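Local coordinates for protein Xaa-Pro dipeptidase (Mycobacterium tuberculosis, PDB 5E2C) that is the N-terminal domain of PepQ, a cytoplasmic peptidase that probably acts as a metal-dependent aminopeptidase, at residues A[6-9]-A[10-14]. Sequence-based numbering, arbitrary orientation.
Sequences DKLK and AQIAA
I12 N donates to L8 O at 2.8 Å, and A13 N to K9 O at 3.0 Å, two i+4 to i backbone bonds of the alpha-helix 3-14 that opens this creatinase/prolidase N-terminal domain. Both are nearly straight at the hydrogen (163° and 164°); they differ at the acceptor, where I12 N lies close to the line of the L8 carbonyl bond and A13 N is tilted from the K9 carbonyl plane. The two bonds just before these are longer: Q11 N reaches K7 O at 3.3 Å, and the A10 N to D6 O bond is weak. K9 runs out extended from the helix, and its NZ bonds to the carbonyl oxygens of D46 and R48, tying this first helix to the backbone of the segment just past strand 40-44.

L8 and I12, one turn apart, form the buried face, which packs on V43 of strand 40-44, with L8 also meeting I22 and I12 meeting M20 of strand 19-22, so the helix packs against the mixed sheet of this alpha/beta domain through this face. The ethyl branch of I12, set beside its own backbone N (chi1 -68°), reaches back along the helix toward L8. There CG1 lies 3.2 Å from L8 O, while CD1 rests 3.7 Å from L8 CG.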
loop_
_atom_site.group_PDB
_atom_site.type_symbol
_atom_site.label_atom_id
_atom_site.label_comp_id
_atom_site.label_asym_id
_atom_site.label_seq_id
_atom_site.Cartn_x
_atom_site.Cartn_y
_atom_site.Cartn_z
ATOM N N ASP A 6 3.846 2.066 26.264
ATOM C CA ASP A 6 3.103 1.263 27.251
ATOM C C ASP A 6 1.584 1.307 27.012
ATOM O O ASP A 6 0.901 0.282 27.136
ATOM C CB ASP A 6 3.432 1.710 28.679
ATOM C CG ASP A 6 4.824 1.269 29.136
ATOM O OD1 ASP A 6 5.497 0.477 28.439
ATOM O OD2 ASP A 6 5.250 1.721 30.213
ATOM N N LYS A 7 1.044 2.466 26.668
ATOM C CA LYS A 7 -0.385 2.535 26.328
ATOM C C LYS A 7 -0.664 1.686 25.087
ATOM O O LYS A 7 -1.684 0.998 25.023
ATOM C CB LYS A 7 -0.853 3.969 26.109
ATOM C CG LYS A 7 -0.867 4.792 27.375
ATOM C CD LYS A 7 -1.466 6.160 27.143
ATOM C CE LYS A 7 -1.769 6.867 28.456
ATOM N NZ LYS A 7 -0.575 6.965 29.338
ATOM N N LEU A 8 0.237 1.723 24.107
ATOM C CA LEU A 8 0.085 0.893 22.912
ATOM C C LEU A 8 0.062 -0.597 23.258
ATOM O O LEU A 8 -0.774 -1.329 22.738
ATOM C CB LEU A 8 1.178 1.166 21.882
ATOM C CG LEU A 8 1.063 0.383 20.578
ATOM C CD1 LEU A 8 -0.248 0.701 19.884
ATOM C CD2 LEU A 8 2.247 0.678 19.666
ATOM N N LYS A 9 0.936 -1.036 24.157
ATOM C CA LYS A 9 0.960 -2.449 24.554
ATOM C C LYS A 9 -0.400 -2.902 25.060
ATOM O O LYS A 9 -0.849 -3.986 24.720
ATOM C CB LYS A 9 2.019 -2.713 25.616
ATOM C CG LYS A 9 3.428 -2.543 25.087
ATOM C CD LYS A 9 4.450 -2.971 26.123
ATOM C CE LYS A 9 5.851 -2.828 25.565
ATOM N NZ LYS A 9 6.824 -3.614 26.340
ATOM N N ALA A 10 -1.060 -2.065 25.846
ATOM C CA ALA A 10 -2.384 -2.409 26.349
ATOM C C ALA A 10 -3.371 -2.596 25.200
ATOM O O ALA A 10 -4.205 -3.510 25.223
ATOM C CB ALA A 10 -2.884 -1.333 27.307
ATOM N N GLN A 11 -3.298 -1.730 24.196
ATOM C CA GLN A 11 -4.193 -1.847 23.048
ATOM C C GLN A 11 -3.849 -3.049 22.153
ATOM O O GLN A 11 -4.745 -3.718 21.623
ATOM C CB GLN A 11 -4.219 -0.564 22.222
ATOM C CG GLN A 11 -5.390 -0.529 21.258
ATOM C CD GLN A 11 -6.710 -0.750 21.981
ATOM O OE1 GLN A 11 -7.054 0.010 22.879
ATOM N NE2 GLN A 11 -7.432 -1.822 21.620
ATOM N N ILE A 12 -2.559 -3.325 22.002
ATOM C CA ILE A 12 -2.114 -4.486 21.260
ATOM C C ILE A 12 -2.752 -5.731 21.904
ATOM O O ILE A 12 -3.358 -6.564 21.224
ATOM C CB ILE A 12 -0.564 -4.573 21.242
ATOM C CG1 ILE A 12 0.009 -3.412 20.414
ATOM C CG2 ILE A 12 -0.068 -5.885 20.652
ATOM C CD1 ILE A 12 1.518 -3.336 20.437
ATOM N N ALA A 13 -2.634 -5.833 23.221
ATOM C CA ALA A 13 -3.146 -7.000 23.935
ATOM C C ALA A 13 -4.663 -7.076 23.834
ATOM O O ALA A 13 -5.226 -8.161 23.615
ATOM C CB ALA A 13 -2.696 -6.971 25.387
ATOM N N ALA A 14 -5.327 -5.932 23.976
ATOM C CA ALA A 14 -6.788 -5.864 23.868
ATOM C C ALA A 14 -7.306 -6.267 22.489
ATOM O O ALA A 14 -8.440 -6.733 22.363
ATOM C CB ALA A 14 -7.276 -4.466 24.200
#